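Local coordinates for hydrogenase-specific maturation endopeptidase (Thermococcus kodakarensis, PDB 5IJA), which probably acts as an endopeptidase in [NiFe] hydrogenase maturation, activating the enzyme by proteolytic processing, at residues 54-59 against 115-120; 6-11 against 34-39; 45-50 against 102-107. All coordinates share one frame; numbering follows the deposited sequence.

Contact 1: 54-59 against 115-120; sequences VIIDAI and IGIVAK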
ATOM      1  N   VAL A  54       2.042   5.684  -4.505  1.00 26.71           N
ATOM      2  CA  VAL A  54       0.871   4.837  -4.384  1.00 24.94           C
ATOM      3  C   VAL A  54       1.158   3.732  -3.375  1.00 30.50           C
ATOM      4  O   VAL A  54       1.969   2.851  -3.645  1.00 28.97           O
ATOM      5  CB  VAL A  54       0.511   4.216  -5.718  1.00 27.01           C
ATOM      6  CG1 VAL A  54      -0.615   3.232  -5.536  1.00 28.53           C
ATOM      7  CG2 VAL A  54       0.152   5.319  -6.719  1.00 30.23           C
ATOM      8  N   ILE A  55       0.502   3.791  -2.223  1.00 22.33           N
ATOM      9  CA  ILE A  55       0.715   2.811  -1.151  1.00 27.20           C
ATOM     10  C   ILE A  55      -0.307   1.697  -1.282  1.00 28.02           C
ATOM     11  O   ILE A  55      -1.488   1.966  -1.444  1.00 31.53           O
ATOM     12  CB  ILE A  55       0.611   3.495   0.219  1.00 30.33           C
ATOM     13  CG1 ILE A  55       1.739   4.504   0.358  1.00 29.77           C
ATOM     14  CG2 ILE A  55       0.675   2.489   1.366  1.00 32.16           C
ATOM     15  CD1 ILE A  55       1.481   5.505   1.443  1.00 37.62           C
ATOM     16  N   ILE A  56       0.134   0.458  -1.247  1.00 25.65           N
ATOM     17  CA  ILE A  56      -0.762  -0.670  -1.332  1.00 26.63           C
ATOM     18  C   ILE A  56      -0.583  -1.537  -0.104  1.00 32.74           C
ATOM     19  O   ILE A  56       0.492  -1.925   0.210  1.00 30.97           O
ATOM     20  CB  ILE A  56      -0.547  -1.520  -2.593  1.00 27.53           C
ATOM     21  CG1 ILE A  56      -0.489  -0.671  -3.844  1.00 28.83           C
ATOM     22  CG2 ILE A  56      -1.667  -2.513  -2.750  1.00 29.66           C
ATOM     23  CD1 ILE A  56      -0.454  -1.456  -5.118  1.00 29.29           C
ATOM     24  N   ASP A  57      -1.678  -1.812   0.574  1.00 29.62           N
ATOM     25  CA  ASP A  57      -1.658  -2.489   1.843  1.00 30.89           C
ATOM     26  C   ASP A  57      -2.839  -3.412   2.079  1.00 36.87           C
ATOM     27  O   ASP A  57      -3.902  -3.184   1.590  1.00 34.32           O
ATOM     28  CB  ASP A  57      -1.615  -1.442   2.940  1.00 34.80           C
ATOM     29  CG  ASP A  57      -1.203  -2.003   4.283  1.00 43.04           C
ATOM     30  OD1 ASP A  57      -0.793  -3.149   4.363  1.00 42.77           O
ATOM     31  OD2 ASP A  57      -1.304  -1.276   5.257  1.00 50.88           O
ATOM     32  N   ALA A  58      -2.612  -4.444   2.878  1.00 38.57           N
ATOM     33  CA  ALA A  58      -3.688  -5.259   3.439  1.00 42.42           C
ATOM     34  C   ALA A  58      -4.345  -4.513   4.590  1.00 42.94           C
ATOM     35  O   ALA A  58      -3.656  -3.897   5.399  1.00 46.26           O
ATOM     36  CB  ALA A  58      -3.150  -6.592   3.912  1.00 39.20           C
ATOM     37  N   ILE A  59      -5.675  -4.549   4.665  1.00 37.73           N
ATOM     38  CA  ILE A  59      -6.393  -3.838   5.718  1.00 40.03           C
ATOM     39  C   ILE A  59      -7.492  -4.692   6.345  1.00 47.61           C
ATOM     40  O   ILE A  59      -7.911  -5.688   5.771  1.00 45.11           O
ATOM     41  CB  ILE A  59      -7.042  -2.540   5.209  1.00 44.25           C
ATOM     42  CG1 ILE A  59      -8.179  -2.858   4.230  1.00 41.01           C
ATOM     43  CG2 ILE A  59      -5.986  -1.602   4.618  1.00 42.13           C
ATOM     44  CD1 ILE A  59      -9.051  -1.679   3.881  1.00 43.02           C
ATOM     45  N   ILE A 115      -4.182   2.368  -1.441  1.00 28.87           N
ATOM     46  CA  ILE A 115      -5.037   1.288  -1.894  1.00 28.54           C
ATOM     47  C   ILE A 115      -5.037   0.219  -0.822  1.00 30.46           C
ATOM     48  O   ILE A 115      -3.978  -0.328  -0.486  1.00 31.41           O
ATOM     49  CB  ILE A 115      -4.541   0.696  -3.218  1.00 29.05           C
ATOM     50  CG1 ILE A 115      -4.388   1.810  -4.254  1.00 27.91           C
ATOM     51  CG2 ILE A 115      -5.513  -0.388  -3.700  1.00 33.53           C
ATOM     52  CD1 ILE A 115      -3.743   1.323  -5.587  1.00 27.89           C
ATOM     53  N   GLY A 116      -6.211  -0.056  -0.260  1.00 31.75           N
ATOM     54  CA  GLY A 116      -6.335  -1.055   0.785  1.00 32.53           C
ATOM     55  C   GLY A 116      -7.100  -2.281   0.316  1.00 35.09           C
ATOM     56  O   GLY A 116      -8.158  -2.162  -0.304  1.00 37.60           O
ATOM     57  N   ILE A 117      -6.551  -3.454   0.601  1.00 31.53           N
ATOM     58  CA  ILE A 117      -7.170  -4.714   0.204  1.00 38.07           C
ATOM     59  C   ILE A 117      -7.685  -5.415   1.448  1.00 42.65           C
ATOM     60  O   ILE A 117      -6.898  -5.793   2.324  1.00 39.44           O
ATOM     61  CB  ILE A 117      -6.181  -5.623  -0.542  1.00 33.89           C
ATOM     62  CG1 ILE A 117      -5.618  -4.902  -1.771  1.00 36.07           C
ATOM     63  CG2 ILE A 117      -6.853  -6.941  -0.951  1.00 39.50           C
ATOM     64  CD1 ILE A 117      -4.334  -5.535  -2.303  1.00 38.65           C
ATOM     65  N   VAL A 118      -9.004  -5.575   1.535  1.00 40.99           N
ATOM     66  CA  VAL A 118      -9.612  -6.077   2.763  1.00 45.86           C
ATOM     67  C   VAL A 118      -9.330  -7.567   2.927  1.00 44.11           C
ATOM     68  O   VAL A 118      -9.750  -8.398   2.122  1.00 44.40           O
ATOM     69  CB  VAL A 118     -11.135  -5.812   2.807  1.00 41.55           C
ATOM     70  CG1 VAL A 118     -11.749  -6.446   4.047  1.00 45.35           C
ATOM     71  CG2 VAL A 118     -11.421  -4.325   2.785  1.00 46.18           C
ATOM     72  N   ALA A 119      -8.595  -7.885   3.984  1.00 42.58           N
ATOM     73  CA  ALA A 119      -8.158  -9.237   4.252  1.00 43.42           C
ATOM     74  C   ALA A 119      -9.293 -10.103   4.806  1.00 48.24           C
ATOM     75  O   ALA A 119     -10.307  -9.594   5.287  1.00 48.14           O
ATOM     76  CB  ALA A 119      -6.996  -9.217   5.227  1.00 47.83           C
ATOM     77  N   LYS A 120      -9.097 -11.410   4.737  1.00 46.68           N
ATOM     78  CA  LYS A 120     -10.040 -12.364   5.311  1.00 52.41           C
ATOM     79  C   LYS A 120      -9.351 -13.206   6.387  1.00 53.63           C
ATOM     80  O   LYS A 120      -9.789 -13.248   7.536  1.00 58.52           O
ATOM     81  CB  LYS A 120     -10.613 -13.271   4.225  1.00 55.42           C
ATOM     82  CG  LYS A 120     -11.510 -14.374   4.754  1.00 59.31           C
ATOM     83  CD  LYS A 120     -11.730 -15.444   3.702  1.00 61.01           C
ATOM     84  CE  LYS A 120     -12.885 -16.355   4.085  1.00 67.44           C
ATOM     85  NZ  LYS A 120     -12.861 -17.600   3.276  1.00 67.30           N
TER
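Val-54, Ile-56, Ile-115 and Ile-117 build one face of this parallel strand pair, while Ile-59 reaches over Gly-116 to Val-118 on the other. Ile-56 and Ile-115 run alongside each other in the same direction and in the same conformation, each with CG1 anti to its own carbonyl carbon. Ile-115 CD1 meets Val-54 CG1 at 3.7 Å and approaches CG1 of Ile-56 more loosely. Ile-56 CG2, the branch anti to the backbone N, lies 4.1 Å from Ile-117 CD1. Helix 130-146 covers this face, with Ala-139 and Ile-142 on Ile-115 and Leu-146 on Val-54.

On the reverse face Ile-59 departs from the pattern. Its CG1 stands between the backbone N and the carbonyl carbon (chi1 68°), the crowded position; the extended second torsion (169°) then carries Ile-59 CD1 to Val-118 CG2 at 3.7 Å, and Ile-59 CG2 rests 3.9 Å from Gly-116 CA. Gly-116, without a side chain, presents bare backbone here, and Ile-59 CG2 and CD1 pack directly against it.

Five backbone bonds stitch the pair from Ile-115 N to Ile-55 O (2.7 Å) through to Ala-119 N and Ile-59 O (2.9 Å), the last continuing past the end of strand 111-118. Branched aliphatic groups thus cover the amide ladder on the Ile-56/Ile-115 face, while the Ile-59/Val-118 face also holds glycine and the carboxylate of Asp-57, a polar group in a buried sheet whose OD2 turns from the partner strand to a weak bond with Phe-90 N.

Contact 2: 6-11 against 34-39; sequences LALGNE and LEVGTD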
ATOM      1  N   LEU A   6       4.594   1.861  -3.229  1.00 25.31           N
ATOM      2  CA  LEU A   6       5.087   1.301  -1.978  1.00 30.49           C
ATOM      3  C   LEU A   6       4.205   0.136  -1.572  1.00 30.55           C
ATOM      4  O   LEU A   6       3.038   0.331  -1.274  1.00 31.15           O
ATOM      5  CB  LEU A   6       5.089   2.344  -0.863  1.00 31.03           C
ATOM      6  CG  LEU A   6       5.846   3.643  -1.112  1.00 33.95           C
ATOM      7  CD1 LEU A   6       5.831   4.491   0.156  1.00 28.78           C
ATOM      8  CD2 LEU A   6       7.260   3.347  -1.578  1.00 26.87           C
ATOM      9  N   ALA A   7       4.759  -1.073  -1.565  1.00 29.92           N
ATOM     10  CA  ALA A   7       3.987  -2.237  -1.160  1.00 32.85           C
ATOM     11  C   ALA A   7       4.281  -2.561   0.288  1.00 31.67           C
ATOM     12  O   ALA A   7       5.442  -2.753   0.649  1.00 33.67           O
ATOM     13  CB  ALA A   7       4.311  -3.428  -2.050  1.00 34.87           C
ATOM     14  N   LEU A   8       3.227  -2.647   1.096  1.00 30.93           N
ATOM     15  CA  LEU A   8       3.336  -2.883   2.532  1.00 34.01           C
ATOM     16  C   LEU A   8       2.724  -4.223   2.852  1.00 36.06           C
ATOM     17  O   LEU A   8       1.905  -4.725   2.088  1.00 35.98           O
ATOM     18  CB  LEU A   8       2.609  -1.808   3.361  1.00 36.15           C
ATOM     19  CG  LEU A   8       2.704  -0.312   3.047  1.00 39.48           C
ATOM     20  CD1 LEU A   8       2.253   0.535   4.227  1.00 38.70           C
ATOM     21  CD2 LEU A   8       4.086   0.081   2.607  1.00 41.52           C
ATOM     22  N   GLY A   9       3.097  -4.783   3.999  1.00 39.18           N
ATOM     23  CA  GLY A   9       2.489  -6.011   4.474  1.00 41.72           C
ATOM     24  C   GLY A   9       3.499  -7.040   4.950  1.00 40.66           C
ATOM     25  O   GLY A   9       4.707  -6.809   4.941  1.00 38.53           O
ATOM     26  N   ASN A  10       2.976  -8.184   5.381  1.00 42.03           N
ATOM     27  CA  ASN A  10       3.784  -9.316   5.816  1.00 38.85           C
ATOM     28  C   ASN A  10       3.326 -10.550   5.052  1.00 44.68           C
ATOM     29  O   ASN A  10       2.196 -11.014   5.214  1.00 44.28           O
ATOM     30  CB  ASN A  10       3.657  -9.524   7.323  1.00 37.52           C
ATOM     31  CG  ASN A  10       4.521 -10.672   7.839  1.00 42.26           C
ATOM     32  OD1 ASN A  10       5.271 -11.310   7.085  1.00 42.42           O
ATOM     33  ND2 ASN A  10       4.427 -10.925   9.138  1.00 48.84           N
ATOM     34  N   GLU A  11       4.205 -11.058   4.206  1.00 39.05           N
ATOM     35  CA  GLU A  11       3.859 -12.159   3.328  1.00 46.98           C
ATOM     36  C   GLU A  11       3.619 -13.467   4.080  1.00 50.68           C
ATOM     37  O   GLU A  11       2.976 -14.380   3.565  1.00 48.39           O
ATOM     38  CB  GLU A  11       4.960 -12.357   2.301  1.00 44.09           C
ATOM     39  CG  GLU A  11       4.577 -13.250   1.145  1.00 54.88           C
ATOM     40  CD  GLU A  11       5.777 -13.706   0.350  1.00 64.87           C
ATOM     41  OE1 GLU A  11       5.581 -14.411  -0.665  1.00 69.62           O
ATOM     42  OE2 GLU A  11       6.916 -13.365   0.750  1.00 63.16           O
ATOM     43  N   LEU A  34       8.709  -0.293  -4.665  1.00 31.81           N
ATOM     44  CA  LEU A  34       9.551  -0.566  -3.506  1.00 34.43           C
ATOM     45  C   LEU A  34       8.804  -1.466  -2.548  1.00 36.76           C
ATOM     46  O   LEU A  34       7.710  -1.122  -2.073  1.00 30.71           O
ATOM     47  CB  LEU A  34       9.976   0.716  -2.774  1.00 30.97           C
ATOM     48  CG  LEU A  34      10.740   0.461  -1.466  1.00 31.76           C
ATOM     49  CD1 LEU A  34      12.145  -0.110  -1.743  1.00 33.74           C
ATOM     50  CD2 LEU A  34      10.818   1.712  -0.569  1.00 29.49           C
ATOM     51  N   GLU A  35       9.386  -2.620  -2.243  1.00 31.98           N
ATOM     52  CA  GLU A  35       8.754  -3.464  -1.250  1.00 30.59           C
ATOM     53  C   GLU A  35       9.159  -2.980   0.144  1.00 38.58           C
ATOM     54  O   GLU A  35      10.266  -3.233   0.629  1.00 37.56           O
ATOM     55  CB  GLU A  35       9.110  -4.934  -1.476  1.00 40.31           C
ATOM     56  CG  GLU A  35       8.196  -5.885  -0.725  1.00 41.12           C
ATOM     57  CD  GLU A  35       8.408  -7.353  -1.088  1.00 48.51           C
ATOM     58  OE1 GLU A  35       8.316  -7.715  -2.284  1.00 49.30           O
ATOM     59  OE2 GLU A  35       8.668  -8.147  -0.162  1.00 56.76           O
ATOM     60  N   VAL A  36       8.260  -2.232   0.768  1.00 34.51           N
ATOM     61  CA  VAL A  36       8.528  -1.667   2.081  1.00 35.80           C
ATOM     62  C   VAL A  36       8.339  -2.727   3.162  1.00 36.99           C
ATOM     63  O   VAL A  36       9.100  -2.796   4.123  1.00 38.67           O
ATOM     64  CB  VAL A  36       7.606  -0.467   2.369  1.00 33.76           C
ATOM     65  CG1 VAL A  36       7.675  -0.055   3.836  1.00 36.02           C
ATOM     66  CG2 VAL A  36       7.941   0.692   1.438  1.00 33.91           C
ATOM     67  N   GLY A  37       7.314  -3.552   2.994  1.00 38.39           N
ATOM     68  CA  GLY A  37       6.966  -4.534   4.006  1.00 37.18           C
ATOM     69  C   GLY A  37       6.488  -3.862   5.268  1.00 41.61           C
ATOM     70  O   GLY A  37       5.370  -3.337   5.316  1.00 41.10           O
ATOM     71  N   THR A  38       7.336  -3.873   6.299  1.00 40.93           N
ATOM     72  CA  THR A  38       6.991  -3.250   7.573  1.00 43.22           C
ATOM     73  C   THR A  38       8.033  -2.221   8.005  1.00 44.80           C
ATOM     74  O   THR A  38       8.057  -1.817   9.163  1.00 48.33           O
ATOM     75  CB  THR A  38       6.840  -4.298   8.709  1.00 46.28           C
ATOM     76  OG1 THR A  38       8.044  -5.066   8.810  1.00 51.95           O
ATOM     77  CG2 THR A  38       5.661  -5.236   8.442  1.00 44.87           C
ATOM     78  N   ASP A  39       8.876  -1.781   7.073  1.00 43.19           N
ATOM     79  CA  ASP A  39       9.965  -0.865   7.400  1.00 41.94           C
ATOM     80  C   ASP A  39      10.048   0.323   6.438  1.00 33.77           C
ATOM     81  O   ASP A  39      10.718   0.249   5.419  1.00 35.07           O
ATOM     82  CB  ASP A  39      11.299  -1.615   7.394  1.00 37.94           C
ATOM     83  CG  ASP A  39      12.478  -0.720   7.772  1.00 43.16           C
ATOM     84  OD1 ASP A  39      12.256   0.380   8.324  1.00 41.55           O
ATOM     85  OD2 ASP A  39      13.630  -1.137   7.538  1.00 46.01           O
TER
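Leu-34 begins the pairing with Leu-6: Leu-6 CD2 touches Leu-34 CB at 4.0 Å, the two side chains crossing at a slant, and Leu-34 O accepts from Ala-7 N at 3.0 Å. Glu-35 pairs with Ala-7 on the opposite face, where both lean on Leu-20 of helix 18-28.

At Val-36 the regular ladder breaks. Its N and that of Gly-37 both donate to Ala-7 O, at 2.9 and 3.1 Å, the Gly-37 bond lying in the carbonyl plane and the straighter of the two. This shared acceptor marks a beta bulge that shifts the register by one residue. The Val-36 side chain lies alongside that of Leu-8, its CB 3.6 Å from Leu-8 CD2, while CG2 reaches the CB of Leu-6.

Gly-37, second residue of the type II' turn Val-36 to Asp-39, has the positive phi (66°) that position takes; Asp-39 N closes the turn on Val-36 O. Gly-37 O takes Gly-9 N at 3.0 Å. Thr-38 adds a loose touch of CG2 on Gly-9 O. Parallel strands 3-8 and 33-37, joined through helix 18-28, form a beta-alpha-beta crossover, the unit that starts this sheet.

Contact 3: 45-50 against 102-107; sequences NHYNGE and ALDERL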
ATOM      1  N   ASN A  45      16.674   5.072   0.985  1.00 39.99           N
ATOM      2  CA  ASN A  45      17.619   4.692  -0.055  1.00 47.73           C
ATOM      3  C   ASN A  45      17.023   4.644  -1.461  1.00 47.97           C
ATOM      4  O   ASN A  45      17.757   4.561  -2.451  1.00 48.02           O
ATOM      5  CB  ASN A  45      18.233   3.330   0.277  1.00 50.17           C
ATOM      6  CG  ASN A  45      19.125   3.381   1.493  1.00 56.67           C
ATOM      7  OD1 ASN A  45      19.897   4.325   1.661  1.00 56.90           O
ATOM      8  ND2 ASN A  45      19.028   2.371   2.352  1.00 55.33           N
ATOM      9  N   HIS A  46      15.701   4.701  -1.562  1.00 40.57           N
ATOM     10  CA  HIS A  46      15.052   4.413  -2.833  1.00 31.68           C
ATOM     11  C   HIS A  46      14.407   5.629  -3.512  1.00 38.84           C
ATOM     12  O   HIS A  46      14.372   5.723  -4.740  1.00 37.67           O
ATOM     13  CB  HIS A  46      13.992   3.330  -2.621  1.00 35.83           C
ATOM     14  CG  HIS A  46      13.384   2.824  -3.894  1.00 39.75           C
ATOM     15  ND1 HIS A  46      13.936   1.793  -4.626  1.00 40.73           N
ATOM     16  CD2 HIS A  46      12.280   3.216  -4.572  1.00 38.81           C
ATOM     17  CE1 HIS A  46      13.192   1.565  -5.693  1.00 37.94           C
ATOM     18  NE2 HIS A  46      12.185   2.420  -5.689  1.00 39.73           N
ATOM     19  N   TYR A  47      13.866   6.540  -2.713  1.00 35.28           N
ATOM     20  CA  TYR A  47      13.104   7.662  -3.257  1.00 33.04           C
ATOM     21  C   TYR A  47      13.949   8.509  -4.204  1.00 36.38           C
ATOM     22  O   TYR A  47      15.108   8.801  -3.910  1.00 38.42           O
ATOM     23  CB  TYR A  47      12.567   8.539  -2.127  1.00 32.09           C
ATOM     24  CG  TYR A  47      11.700   9.675  -2.639  1.00 33.68           C
ATOM     25  CD1 TYR A  47      10.501   9.415  -3.288  1.00 33.89           C
ATOM     26  CD2 TYR A  47      12.073  11.000  -2.453  1.00 32.96           C
ATOM     27  CE1 TYR A  47       9.707  10.443  -3.770  1.00 32.04           C
ATOM     28  CE2 TYR A  47      11.286  12.038  -2.931  1.00 29.40           C
ATOM     29  CZ  TYR A  47      10.104  11.754  -3.577  1.00 31.47           C
ATOM     30  OH  TYR A  47       9.312  12.778  -4.048  1.00 30.92           O
ATOM     31  N   ASN A  48      13.365   8.896  -5.332  1.00 32.73           N
ATOM     32  CA  ASN A  48      14.077   9.667  -6.350  1.00 38.73           C
ATOM     33  C   ASN A  48      13.251  10.837  -6.874  1.00 41.47           C
ATOM     34  O   ASN A  48      13.277  11.154  -8.068  1.00 37.87           O
ATOM     35  CB  ASN A  48      14.484   8.748  -7.510  1.00 41.71           C
ATOM     36  CG  ASN A  48      15.489   9.401  -8.461  1.00 50.82           C
ATOM     37  OD1 ASN A  48      16.379  10.141  -8.039  1.00 42.52           O
ATOM     38  ND2 ASN A  48      15.336   9.132  -9.751  1.00 48.93           N
ATOM     39  N   GLY A  49      12.494  11.474  -5.985  1.00 35.97           N
ATOM     40  CA  GLY A  49      11.764  12.683  -6.350  1.00 35.46           C
ATOM     41  C   GLY A  49      10.420  12.460  -7.025  1.00 33.88           C
ATOM     42  O   GLY A  49       9.825  13.402  -7.572  1.00 35.62           O
ATOM     43  N   GLU A  50       9.923  11.224  -6.976  1.00 32.69           N
ATOM     44  CA  GLU A  50       8.656  10.883  -7.622  1.00 32.38           C
ATOM     45  C   GLU A  50       7.566  11.783  -7.081  1.00 34.98           C
ATOM     46  O   GLU A  50       7.561  12.103  -5.898  1.00 34.11           O
ATOM     47  CB  GLU A  50       8.285   9.412  -7.408  1.00 34.11           C
ATOM     48  CG  GLU A  50       9.143   8.409  -8.157  1.00 36.54           C
ATOM     49  CD  GLU A  50      10.499   8.162  -7.525  1.00 35.79           C
ATOM     50  OE1 GLU A  50      10.766   8.630  -6.396  1.00 35.07           O
ATOM     51  OE2 GLU A  50      11.316   7.475  -8.168  1.00 42.94           O
ATOM     52  N   ALA A 102       9.927  15.491   6.236  1.00 29.59           N
ATOM     53  CA  ALA A 102      10.573  16.660   6.839  1.00 30.27           C
ATOM     54  C   ALA A 102      11.959  16.890   6.253  1.00 36.33           C
ATOM     55  O   ALA A 102      12.491  18.006   6.309  1.00 36.95           O
ATOM     56  CB  ALA A 102      10.674  16.503   8.323  1.00 32.29           C
ATOM     57  N   LEU A 103      12.534  15.825   5.696  1.00 32.76           N
ATOM     58  CA  LEU A 103      13.895  15.843   5.163  1.00 30.85           C
ATOM     59  C   LEU A 103      13.976  15.992   3.650  1.00 32.73           C
ATOM     60  O   LEU A 103      15.066  16.213   3.098  1.00 33.01           O
ATOM     61  CB  LEU A 103      14.622  14.568   5.583  1.00 31.79           C
ATOM     62  CG  LEU A 103      14.919  14.465   7.081  1.00 31.23           C
ATOM     63  CD1 LEU A 103      15.536  13.132   7.404  1.00 32.57           C
ATOM     64  CD2 LEU A 103      15.831  15.602   7.532  1.00 39.77           C
ATOM     65  N   ASP A 104      12.837  15.877   2.972  1.00 28.86           N
ATOM     66  CA  ASP A 104      12.811  15.979   1.520  1.00 30.32           C
ATOM     67  C   ASP A 104      11.509  16.650   1.086  1.00 32.56           C
ATOM     68  O   ASP A 104      10.439  16.045   1.146  1.00 29.09           O
ATOM     69  CB  ASP A 104      12.974  14.580   0.896  1.00 31.24           C
ATOM     70  CG  ASP A 104      13.216  14.612  -0.617  1.00 37.38           C
ATOM     71  OD1 ASP A 104      12.833  15.594  -1.287  1.00 35.11           O
ATOM     72  OD2 ASP A 104      13.773  13.622  -1.150  1.00 34.30           O
ATOM     73  N   GLU A 105      11.599  17.914   0.679  1.00 33.32           N
ATOM     74  CA  GLU A 105      10.414  18.682   0.287  1.00 34.24           C
ATOM     75  C   GLU A 105       9.641  18.045  -0.853  1.00 34.53           C
ATOM     76  O   GLU A 105       8.435  18.254  -0.972  1.00 36.01           O
ATOM     77  CB  GLU A 105      10.801  20.111  -0.118  1.00 35.72           C
ATOM     78  CG  GLU A 105      10.722  21.142   1.012  1.00 49.87           C
ATOM     79  CD  GLU A 105       9.304  21.351   1.542  1.00 52.17           C
ATOM     80  OE1 GLU A 105       8.335  21.216   0.761  1.00 54.10           O
ATOM     81  OE2 GLU A 105       9.159  21.658   2.745  1.00 61.20           O
ATOM     82  N   ARG A 106      10.315  17.278  -1.704  1.00 33.65           N
ATOM     83  CA  ARG A 106       9.616  16.661  -2.823  1.00 30.46           C
ATOM     84  C   ARG A 106       8.680  15.587  -2.317  1.00 27.98           C
ATOM     85  O   ARG A 106       7.575  15.423  -2.840  1.00 31.18           O
ATOM     86  CB  ARG A 106      10.590  16.053  -3.841  1.00 33.66           C
ATOM     87  CG  ARG A 106      11.620  17.034  -4.383  1.00 39.11           C
ATOM     88  CD  ARG A 106      12.716  16.293  -5.124  1.00 38.26           C
ATOM     89  NE  ARG A 106      13.407  15.364  -4.241  1.00 35.78           N
ATOM     90  CZ  ARG A 106      14.329  14.506  -4.647  1.00 35.61           C
ATOM     91  NH1 ARG A 106      14.676  14.470  -5.935  1.00 36.80           N
ATOM     92  NH2 ARG A 106      14.901  13.689  -3.773  1.00 36.97           N
ATOM     93  N   LEU A 107       9.147  14.848  -1.309  1.00 25.78           N
ATOM     94  CA  LEU A 107       8.351  13.784  -0.712  1.00 29.20           C
ATOM     95  C   LEU A 107       7.197  14.388   0.051  1.00 28.57           C
ATOM     96  O   LEU A 107       6.068  13.882   0.010  1.00 31.16           O
ATOM     97  CB  LEU A 107       9.192  12.917   0.210  1.00 27.49           C
ATOM     98  CG  LEU A 107       8.478  11.674   0.753  1.00 29.67           C
ATOM     99  CD1 LEU A 107       8.058  10.767  -0.362  1.00 30.52           C
ATOM    100  CD2 LEU A 107       9.405  10.925   1.705  1.00 32.54           C
TER
HETATM  101  O   HOH W   1      16.559  11.498  -3.706  1.00 49.69           O
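Tyr-47 packs against Leu-107, Asp-104 and Arg-106 where the loop before strand 52-59 meets the start of helix 105-109, a partly buried contact at the periphery of the fold. CG anti to the backbone N (chi1 -177°) carries the ring toward helix 105-109, where it is sandwiched between Leu-107 and its own loop. Leu-107 CD1 makes a CH-pi contact over one face, 4.0 Å from the ring centroid. Over the centre of the opposite face lies Gly-49 N, 3.3 Å above the ring plane. At the edge, in plane, Asp-104 OD2 comes within 3.4 Å of Tyr-47 CD2. The hydroxyl OH donates back to its own loop, to Glu-50 O at 2.6 Å, while Asn-48 N bonds to the Glu-50 carboxylate.

Within the helix segment, Arg-106 bends at chi3 and grips Asp-104 side-on in a bidentate salt bridge of two hydrogen bonds: NE meets OD1 at 3.0 Å and NH2 meets OD2 at 2.9 Å, both on syn lone pairs. Asp-104 holds the N-cap position of helix 105-109, and its OD1 also accepts the capping bond from Arg-106 N, met on the anti side and 31° out of the carboxylate plane. The guanidinium plane, turned 80° from that of the tyrosine ring, receives Gly-49 CA over one face, 3.4 Å from NH1. A water accepts from Arg-106 NH2 at 2.7 Å and donates to Tyr-47 O.

Van der Waals packing and this water join the segments. The charged pair and the tyrosine hydroxyl find partners within their own segments, and the arginine probably offsets the carboxylate charge at the ring edge.

Contacts 1 and 2 are consecutive steps across one sheet, their centres about 11 Å apart. Strand 3-8 sits between strands 33-37 and 52-59, and probable hydrogen bonds tie it to contact 1: Val-54 O to Leu-6 N at 2.8 Å and Ile-56 N to Leu-6 O at 2.9 Å. Leu-8 also packs on Ile-55 and Asp-57. Contact 3 lies outside the sheet, its centre about 18 Å from that of contact 2 and about 23 Å from that of contact 1. It meets contact 2 through Leu-34 CD1 and His-46 CG, 3.8 Å apart. Its segments alternate along the chain with those of contact 1, each leading soon into one of the two strands paired there.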